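Local coordinates for histone-lysine N-methyltransferase SETMAR (PDB 3BO5), which methylates a lysine of histone H3 through its SET domain, using S-adenosyl-L-methionine, and, fused to a mariner transposase, takes part in DNA double-strand break repair, at the S-adenosyl-L-homocysteine site. Coordinates in Å, arbitrary orientation; residue numbers count along the deposited sequence, not the author numbering.

The S-adenosyl-L-homocysteine site. Residues 136-138, 176-179, 207-211, 249, 264, 272-276, 285, 287. With SAH (S-adenosyl-L-homocysteine), chain B.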
ATOM      1  N   LYS A 136      -5.331 -19.015  -4.020  1.00 14.82           N
ATOM      2  CA  LYS A 136      -5.683 -17.602  -3.839  1.00 14.32           C
ATOM      3  C   LYS A 136      -5.456 -16.800  -5.121  1.00 13.43           C
ATOM      4  O   LYS A 136      -5.536 -15.563  -5.102  1.00 15.96           O
ATOM      5  CB  LYS A 136      -4.838 -17.030  -2.678  1.00 12.68           C
ATOM      6  CG  LYS A 136      -5.031 -17.782  -1.341  1.00 15.23           C
ATOM      7  CD  LYS A 136      -4.085 -17.231  -0.256  1.00 14.13           C
ATOM      8  CE  LYS A 136      -2.638 -17.245  -0.671  1.00 13.16           C
ATOM      9  NZ  LYS A 136      -1.805 -17.100   0.614  1.00 13.29           N
ATOM     10  N   GLY A 137      -5.240 -17.476  -6.273  1.00 12.86           N
ATOM     11  CA  GLY A 137      -4.922 -16.767  -7.514  1.00 13.30           C
ATOM     12  C   GLY A 137      -3.518 -16.289  -7.469  1.00 13.90           C
ATOM     13  O   GLY A 137      -2.659 -16.967  -6.905  1.00 14.31           O
ATOM     14  N   TRP A 138      -3.258 -15.143  -8.083  1.00 14.47           N
ATOM     15  CA  TRP A 138      -1.877 -14.658  -8.094  1.00 13.05           C
ATOM     16  C   TRP A 138      -1.587 -14.003  -6.755  1.00 13.28           C
ATOM     17  O   TRP A 138      -2.511 -13.538  -6.046  1.00 14.87           O
ATOM     18  CB  TRP A 138      -1.692 -13.604  -9.190  1.00 13.05           C
ATOM     19  CG  TRP A 138      -1.777 -14.240 -10.520  1.00 14.98           C
ATOM     20  CD1 TRP A 138      -2.912 -14.496 -11.252  1.00 19.31           C
ATOM     21  CD2 TRP A 138      -0.700 -14.853 -11.212  1.00 15.27           C
ATOM     22  NE1 TRP A 138      -2.561 -15.166 -12.436  1.00 20.94           N
ATOM     23  CE2 TRP A 138      -1.224 -15.408 -12.407  1.00 20.31           C
ATOM     24  CE3 TRP A 138       0.662 -14.956 -10.953  1.00 16.49           C
ATOM     25  CZ2 TRP A 138      -0.409 -16.035 -13.365  1.00 16.01           C
ATOM     26  CZ3 TRP A 138       1.490 -15.546 -11.941  1.00 19.00           C
ATOM     27  CH2 TRP A 138       0.925 -16.123 -13.090  1.00 18.70           C
ATOM     28  N   ASP A 176     -14.740 -12.486  -9.573  1.00 43.88           N
ATOM     29  CA  ASP A 176     -13.926 -11.257  -9.645  1.00 41.37           C
ATOM     30  C   ASP A 176     -12.985 -11.152  -8.425  1.00 38.46           C
ATOM     31  O   ASP A 176     -13.423 -11.373  -7.276  1.00 38.98           O
ATOM     32  CB  ASP A 176     -14.809  -9.995  -9.688  1.00 41.78           C
ATOM     33  CG  ASP A 176     -15.531  -9.807 -11.031  1.00 42.64           C
ATOM     34  OD1 ASP A 176     -15.229 -10.546 -11.989  1.00 42.00           O
ATOM     35  OD2 ASP A 176     -16.395  -8.906 -11.119  1.00 42.73           O
ATOM     36  N   SER A 177     -11.707 -10.846  -8.671  1.00 34.35           N
ATOM     37  CA  SER A 177     -10.820 -10.407  -7.571  1.00 30.25           C
ATOM     38  C   SER A 177     -11.331  -8.994  -7.242  1.00 28.34           C
ATOM     39  O   SER A 177     -11.763  -8.249  -8.152  1.00 28.92           O
ATOM     40  CB  SER A 177      -9.345 -10.400  -8.011  1.00 31.36           C
ATOM     41  OG  SER A 177      -8.898 -11.719  -8.378  1.00 29.38           O
ATOM     42  N   ASN A 178     -11.378  -8.656  -5.953  1.00 24.32           N
ATOM     43  CA  ASN A 178     -11.932  -7.353  -5.470  1.00 20.86           C
ATOM     44  C   ASN A 178     -10.726  -6.550  -5.016  1.00 18.28           C
ATOM     45  O   ASN A 178      -9.949  -7.097  -4.207  1.00 17.48           O
ATOM     46  CB  ASN A 178     -12.783  -7.640  -4.246  1.00 20.10           C
ATOM     47  CG  ASN A 178     -13.978  -8.521  -4.576  1.00 23.53           C
ATOM     48  OD1 ASN A 178     -13.986  -9.745  -4.295  1.00 27.22           O
ATOM     49  ND2 ASN A 178     -14.940  -7.941  -5.223  1.00 25.53           N
ATOM     50  N   TYR A 179     -10.557  -5.312  -5.517  1.00 13.85           N
ATOM     51  CA  TYR A 179      -9.333  -4.565  -5.141  1.00 13.06           C
ATOM     52  C   TYR A 179      -9.542  -3.222  -4.501  1.00 12.36           C
ATOM     53  O   TYR A 179      -8.577  -2.603  -4.043  1.00 12.10           O
ATOM     54  CB  TYR A 179      -8.479  -4.295  -6.420  1.00 12.14           C
ATOM     55  CG  TYR A 179      -8.011  -5.479  -7.209  1.00 11.82           C
ATOM     56  CD1 TYR A 179      -8.781  -5.964  -8.245  1.00 13.18           C
ATOM     57  CD2 TYR A 179      -6.807  -6.092  -6.929  1.00 11.89           C
ATOM     58  CE1 TYR A 179      -8.361  -7.100  -8.957  1.00 12.69           C
ATOM     59  CE2 TYR A 179      -6.345  -7.159  -7.608  1.00 10.00           C
ATOM     60  CZ  TYR A 179      -7.125  -7.682  -8.665  1.00 13.93           C
ATOM     61  OH  TYR A 179      -6.769  -8.790  -9.391  1.00 16.71           O
ATOM     62  N   ARG A 207      -1.486  -4.413  -5.867  1.00 11.55           N
ATOM     63  CA  ARG A 207      -2.772  -5.060  -6.187  1.00 11.42           C
ATOM     64  C   ARG A 207      -2.657  -6.576  -6.045  1.00 13.21           C
ATOM     65  O   ARG A 207      -3.674  -7.249  -5.887  1.00 13.26           O
ATOM     66  CB  ARG A 207      -3.283  -4.702  -7.601  1.00 10.93           C
ATOM     67  CG  ARG A 207      -2.396  -5.364  -8.673  1.00 11.68           C
ATOM     68  CD  ARG A 207      -2.583  -4.716  -9.977  1.00 12.71           C
ATOM     69  NE  ARG A 207      -3.955  -4.833 -10.490  1.00 10.71           N
ATOM     70  CZ  ARG A 207      -4.418  -5.931 -11.115  1.00 12.46           C
ATOM     71  NH1 ARG A 207      -3.638  -7.032 -11.211  1.00 13.27           N
ATOM     72  NH2 ARG A 207      -5.678  -5.957 -11.670  1.00 13.38           N
ATOM     73  N   PHE A 208      -1.424  -7.131  -6.124  1.00 10.07           N
ATOM     74  CA  PHE A 208      -1.301  -8.601  -6.023  1.00 11.39           C
ATOM     75  C   PHE A 208      -1.182  -9.149  -4.617  1.00 11.12           C
ATOM     76  O   PHE A 208      -1.128 -10.352  -4.427  1.00 12.06           O
ATOM     77  CB  PHE A 208      -0.089  -9.067  -6.836  1.00 11.44           C
ATOM     78  CG  PHE A 208      -0.322  -8.933  -8.319  1.00 12.04           C
ATOM     79  CD1 PHE A 208      -1.228  -9.803  -8.964  1.00 12.55           C
ATOM     80  CD2 PHE A 208       0.332  -7.948  -9.072  1.00 13.45           C
ATOM     81  CE1 PHE A 208      -1.481  -9.656 -10.341  1.00 13.56           C
ATOM     82  CE2 PHE A 208       0.069  -7.799 -10.446  1.00 12.30           C
ATOM     83  CZ  PHE A 208      -0.811  -8.702 -11.086  1.00 13.01           C
ATOM     84  N   LEU A 209      -1.187  -8.268  -3.616  1.00 11.16           N
ATOM     85  CA  LEU A 209      -1.073  -8.733  -2.237  1.00 10.85           C
ATOM     86  C   LEU A 209      -2.305  -9.444  -1.768  1.00  9.96           C
ATOM     87  O   LEU A 209      -3.409  -8.838  -1.747  1.00 12.05           O
ATOM     88  CB  LEU A 209      -0.863  -7.570  -1.328  1.00 10.68           C
ATOM     89  CG  LEU A 209       0.510  -6.899  -1.554  1.00  9.37           C
ATOM     90  CD1 LEU A 209       0.500  -5.484  -0.913  1.00 15.98           C
ATOM     91  CD2 LEU A 209       1.702  -7.787  -1.089  1.00 13.10           C
ATOM     92  N   ASN A 210      -2.117 -10.705  -1.381  1.00 11.62           N
ATOM     93  CA  ASN A 210      -3.247 -11.422  -0.780  1.00  9.82           C
ATOM     94  C   ASN A 210      -3.471 -11.063   0.682  1.00 10.84           C
ATOM     95  O   ASN A 210      -2.622 -10.440   1.353  1.00 11.65           O
ATOM     96  CB  ASN A 210      -3.053 -12.937  -1.019  1.00 10.57           C
ATOM     97  CG  ASN A 210      -3.287 -13.289  -2.449  1.00 11.12           C
ATOM     98  OD1 ASN A 210      -4.231 -12.808  -3.066  1.00 11.42           O
ATOM     99  ND2 ASN A 210      -2.444 -14.179  -2.993  1.00 12.02           N
ATOM    100  N   HIS A 211      -4.667 -11.418   1.191  1.00 10.16           N
ATOM    101  CA  HIS A 211      -4.950 -11.196   2.581  1.00  9.98           C
ATOM    102  C   HIS A 211      -4.372 -12.323   3.431  1.00 10.42           C
ATOM    103  O   HIS A 211      -4.336 -13.460   3.072  1.00 11.75           O
ATOM    104  CB  HIS A 211      -6.490 -11.382   2.739  1.00 11.61           C
ATOM    105  CG  HIS A 211      -6.916 -11.463   4.151  1.00 12.44           C
ATOM    106  ND1 HIS A 211      -6.937 -10.360   4.982  1.00 12.27           N
ATOM    107  CD2 HIS A 211      -7.316 -12.524   4.903  1.00 14.30           C
ATOM    108  CE1 HIS A 211      -7.325 -10.745   6.198  1.00 14.33           C
ATOM    109  NE2 HIS A 211      -7.526 -12.064   6.175  1.00 12.06           N
ATOM    110  N   TYR A 249      -6.861  -7.537   5.064  1.00 10.95           N
ATOM    111  CA  TYR A 249      -7.839  -6.772   4.287  1.00 11.16           C
ATOM    112  C   TYR A 249      -8.839  -6.015   5.198  1.00 12.76           C
ATOM    113  O   TYR A 249      -9.505  -5.113   4.686  1.00 12.83           O
ATOM    114  CB  TYR A 249      -8.634  -7.698   3.366  1.00 12.32           C
ATOM    115  CG  TYR A 249      -7.903  -8.138   2.128  1.00  9.75           C
ATOM    116  CD1 TYR A 249      -6.525  -7.913   1.969  1.00 12.28           C
ATOM    117  CD2 TYR A 249      -8.597  -8.779   1.093  1.00 11.32           C
ATOM    118  CE1 TYR A 249      -5.864  -8.374   0.813  1.00  9.94           C
ATOM    119  CE2 TYR A 249      -7.965  -9.199  -0.062  1.00 11.99           C
ATOM    120  CZ  TYR A 249      -6.578  -8.990  -0.184  1.00 11.60           C
ATOM    121  OH  TYR A 249      -6.008  -9.438  -1.327  1.00 10.78           O
ATOM    122  N   ARG A 264     -10.758  -3.303   2.792  1.00 13.11           N
ATOM    123  CA  ARG A 264     -11.010  -3.735   1.422  1.00 13.58           C
ATOM    124  C   ARG A 264     -12.498  -3.966   1.197  1.00 17.14           C
ATOM    125  O   ARG A 264     -13.198  -4.485   2.064  1.00 16.77           O
ATOM    126  CB  ARG A 264     -10.231  -5.010   1.099  1.00 14.55           C
ATOM    127  CG  ARG A 264      -8.774  -4.709   0.964  1.00 15.48           C
ATOM    128  CD  ARG A 264      -8.414  -4.271  -0.452  1.00 17.40           C
ATOM    129  NE  ARG A 264      -8.500  -5.274  -1.483  1.00 17.24           N
ATOM    130  CZ  ARG A 264      -7.449  -5.998  -1.921  1.00 14.47           C
ATOM    131  NH1 ARG A 264      -6.238  -5.742  -1.422  1.00 14.57           N
ATOM    132  NH2 ARG A 264      -7.609  -6.902  -2.873  1.00 17.31           N
ATOM    133  N   LYS A 272     -16.550 -14.780   1.650  1.00 22.20           N
ATOM    134  CA  LYS A 272     -15.619 -15.545   0.837  1.00 22.65           C
ATOM    135  C   LYS A 272     -14.647 -16.248   1.761  1.00 22.08           C
ATOM    136  O   LYS A 272     -14.285 -15.686   2.784  1.00 21.62           O
ATOM    137  CB  LYS A 272     -14.843 -14.594  -0.051  1.00 23.60           C
ATOM    138  CG  LYS A 272     -15.765 -13.939  -1.087  1.00 27.77           C
ATOM    139  CD  LYS A 272     -14.903 -13.482  -2.209  1.00 32.57           C
ATOM    140  CE  LYS A 272     -15.702 -12.805  -3.326  1.00 36.17           C
ATOM    141  NZ  LYS A 272     -14.763 -12.734  -4.486  1.00 39.04           N
ATOM    142  N   PRO A 273     -14.295 -17.489   1.451  1.00 20.33           N
ATOM    143  CA  PRO A 273     -13.406 -18.247   2.363  1.00 18.81           C
ATOM    144  C   PRO A 273     -12.006 -17.708   2.271  1.00 17.09           C
ATOM    145  O   PRO A 273     -11.598 -17.269   1.200  1.00 17.90           O
ATOM    146  CB  PRO A 273     -13.370 -19.642   1.790  1.00 20.93           C
ATOM    147  CG  PRO A 273     -14.404 -19.661   0.745  1.00 21.93           C
ATOM    148  CD  PRO A 273     -14.747 -18.304   0.309  1.00 20.77           C
ATOM    149  N   CYS A 274     -11.321 -17.780   3.404  1.00 15.26           N
ATOM    150  CA  CYS A 274      -9.918 -17.377   3.499  1.00 13.27           C
ATOM    151  C   CYS A 274      -9.103 -18.667   3.520  1.00 14.00           C
ATOM    152  O   CYS A 274      -9.367 -19.584   4.308  1.00 15.93           O
ATOM    153  CB  CYS A 274      -9.662 -16.576   4.814  1.00 13.84           C
ATOM    154  SG  CYS A 274      -7.949 -16.062   4.847  1.00 13.81           S
ATOM    155  N   TYR A 275      -8.007 -18.653   2.761  1.00 13.69           N
ATOM    156  CA  TYR A 275      -7.066 -19.779   2.680  1.00 14.17           C
ATOM    157  C   TYR A 275      -5.665 -19.307   3.135  1.00 14.34           C
ATOM    158  O   TYR A 275      -4.632 -19.834   2.640  1.00 14.61           O
ATOM    159  CB  TYR A 275      -6.989 -20.366   1.256  1.00 15.98           C
ATOM    160  CG  TYR A 275      -8.326 -20.715   0.677  1.00 14.69           C
ATOM    161  CD1 TYR A 275      -9.190 -21.545   1.425  1.00 16.79           C
ATOM    162  CD2 TYR A 275      -8.700 -20.285  -0.574  1.00 19.34           C
ATOM    163  CE1 TYR A 275     -10.435 -21.926   0.899  1.00 19.08           C
ATOM    164  CE2 TYR A 275      -9.966 -20.638  -1.115  1.00 20.03           C
ATOM    165  CZ  TYR A 275     -10.798 -21.469  -0.347  1.00 18.82           C
ATOM    166  OH  TYR A 275     -12.037 -21.888  -0.844  1.00 22.73           O
ATOM    167  N   CYS A 276      -5.615 -18.327   4.029  1.00 14.95           N
ATOM    168  CA  CYS A 276      -4.330 -17.742   4.362  1.00 13.54           C
ATOM    169  C   CYS A 276      -3.470 -18.733   5.097  1.00 15.22           C
ATOM    170  O   CYS A 276      -2.261 -18.563   5.048  1.00 17.79           O
ATOM    171  CB  CYS A 276      -4.501 -16.441   5.166  1.00 16.67           C
ATOM    172  SG  CYS A 276      -4.909 -16.658   6.922  1.00 14.12           S
ATOM    173  N   LEU A 285     -12.607 -14.129   4.306  1.00 16.07           N
ATOM    174  CA  LEU A 285     -11.907 -12.984   3.837  1.00 18.47           C
ATOM    175  C   LEU A 285     -12.699 -11.763   4.274  1.00 20.49           C
ATOM    176  O   LEU A 285     -13.883 -11.609   3.878  1.00 21.06           O
ATOM    177  CB  LEU A 285     -11.780 -13.132   2.296  1.00 21.29           C
ATOM    178  CG  LEU A 285     -10.556 -12.940   1.493  1.00 22.78           C
ATOM    179  CD1 LEU A 285      -9.416 -13.690   2.192  1.00 26.08           C
ATOM    180  CD2 LEU A 285     -10.901 -13.442   0.117  1.00 19.86           C
ATOM    181  N   PHE A 287     -13.747  -8.723   3.778  1.00 22.35           N
ATOM    182  CA  PHE A 287     -14.200  -7.529   3.013  1.00 22.48           C
ATOM    183  C   PHE A 287     -15.352  -6.841   3.720  1.00 26.14           C
ATOM    184  O   PHE A 287     -16.128  -7.495   4.437  1.00 26.87           O
ATOM    185  CB  PHE A 287     -14.674  -7.965   1.630  1.00 22.64           C
ATOM    186  CG  PHE A 287     -13.603  -8.435   0.731  1.00 19.62           C
ATOM    187  CD1 PHE A 287     -12.700  -7.536   0.133  1.00 17.86           C
ATOM    188  CD2 PHE A 287     -13.520  -9.794   0.390  1.00 22.48           C
ATOM    189  CE1 PHE A 287     -11.699  -8.000  -0.755  1.00 20.66           C
ATOM    190  CE2 PHE A 287     -12.559 -10.255  -0.469  1.00 19.59           C
ATOM    191  CZ  PHE A 287     -11.628  -9.368  -1.076  1.00 21.03           C
TER
HETATM  192  N   SAH B 305      -5.245 -13.092  -5.879  1.00 13.08           N
HETATM  193  CA  SAH B 305      -5.452 -11.775  -6.563  1.00 14.34           C
HETATM  194  CB  SAH B 305      -4.602 -10.647  -5.931  1.00 14.13           C
HETATM  195  CG  SAH B 305      -5.295 -10.146  -4.651  1.00 11.32           C
HETATM  196  SD  SAH B 305      -6.845  -9.274  -5.021  1.00 14.08           S
HETATM  197  C   SAH B 305      -5.148 -11.954  -8.067  1.00 12.98           C
HETATM  198  O   SAH B 305      -4.974 -13.072  -8.543  1.00 14.21           O
HETATM  199  OXT SAH B 305      -5.077 -10.900  -8.780  1.00 14.58           O
HETATM  200  C5' SAH B 305      -7.951 -10.091  -3.854  1.00 14.52           C
HETATM  201  C4' SAH B 305      -8.446 -11.465  -4.299  1.00 13.30           C
HETATM  202  O4' SAH B 305      -7.438 -12.463  -4.117  1.00 11.50           O
HETATM  203  C3' SAH B 305      -9.602 -11.970  -3.487  1.00 15.50           C
HETATM  204  O3' SAH B 305     -10.860 -11.446  -3.997  1.00 18.06           O
HETATM  205  C2' SAH B 305      -9.515 -13.462  -3.625  1.00 15.33           C
HETATM  206  O2' SAH B 305      -9.871 -13.904  -4.948  1.00 18.10           O
HETATM  207  C1' SAH B 305      -8.014 -13.657  -3.552  1.00 11.08           C
HETATM  208  N9  SAH B 305      -7.508 -13.730  -2.166  1.00 12.05           N
HETATM  209  C8  SAH B 305      -6.655 -12.843  -1.514  1.00 11.65           C
HETATM  210  N7  SAH B 305      -6.379 -13.326  -0.318  1.00 15.52           N
HETATM  211  C5  SAH B 305      -6.989 -14.520  -0.170  1.00 12.76           C
HETATM  212  C6  SAH B 305      -7.038 -15.406   0.927  1.00 11.71           C
HETATM  213  N6  SAH B 305      -6.366 -15.281   2.073  1.00 12.52           N
HETATM  214  N1  SAH B 305      -7.838 -16.528   0.729  1.00 12.36           N
HETATM  215  C2  SAH B 305      -8.517 -16.739  -0.430  1.00 13.30           C
HETATM  216  N3  SAH B 305      -8.479 -15.914  -1.536  1.00 12.97           N
HETATM  217  C4  SAH B 305      -7.749 -14.785  -1.313  1.00 11.19           C
HETATM  218  O   HOH W   1      -7.839 -13.984  -6.937  1.00 18.94           O
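S-adenosyl-L-homocysteine, the demethylated product of the methyl donor, lies in the cofactor pocket of a SET domain, with the NH motif (Asn210-His211) at its centre and the zinc-binding post-SET segment closing over the adenine. Flexible aliphatic chains, able to lie flat on a base, clamp its six-membered ring: CG of Lys136 covers one face, 3.6 Å from the ring centroid, and CD1 of Leu285 the other. An extended chi2 (176°) lays Lys136 CB, CG and CD along the face, and a bend at chi3 (-55°) swings the amine off it. Backbone groups read the adenine edge: His211 N donates to N7 (3.0 Å), the 6-amino N6 to His211 O, and Tyr275 N to N1 (2.9 Å). His211 CB lies against N7; its ring, CG anti to the backbone N (chi1 168°), brings CD2 near N6 while ND1 accepts from Tyr249 N in the ring plane. This CB also sits over the centre of the Tyr249 ring, whose opposite face meets the Arg264 guanidinium. Arg264 NH2 donates to Asn178 O in the guanidinium plane; separately, SAH SD lies in plane at the guanidinium edge.

At the homocysteine end, Asn210 OD1 accepts from the amino N along a lone pair (3.0 Å), and ND2 donates to Trp138 O from above its carbonyl plane, in which the amine approaches. Lys136 O also accepts from SAH N (2.6 Å), and a water held by Ser177 OG links the amine to ribose O2'. An amide both accepts and donates; an alanine here would probably loosen the amino group and Trp138 O. Trp138 N holds carboxylate O (2.7 Å); Tyr179's rigid ring sets its hydroxyl on OXT (2.8 Å), with CE2 alongside the sulfur.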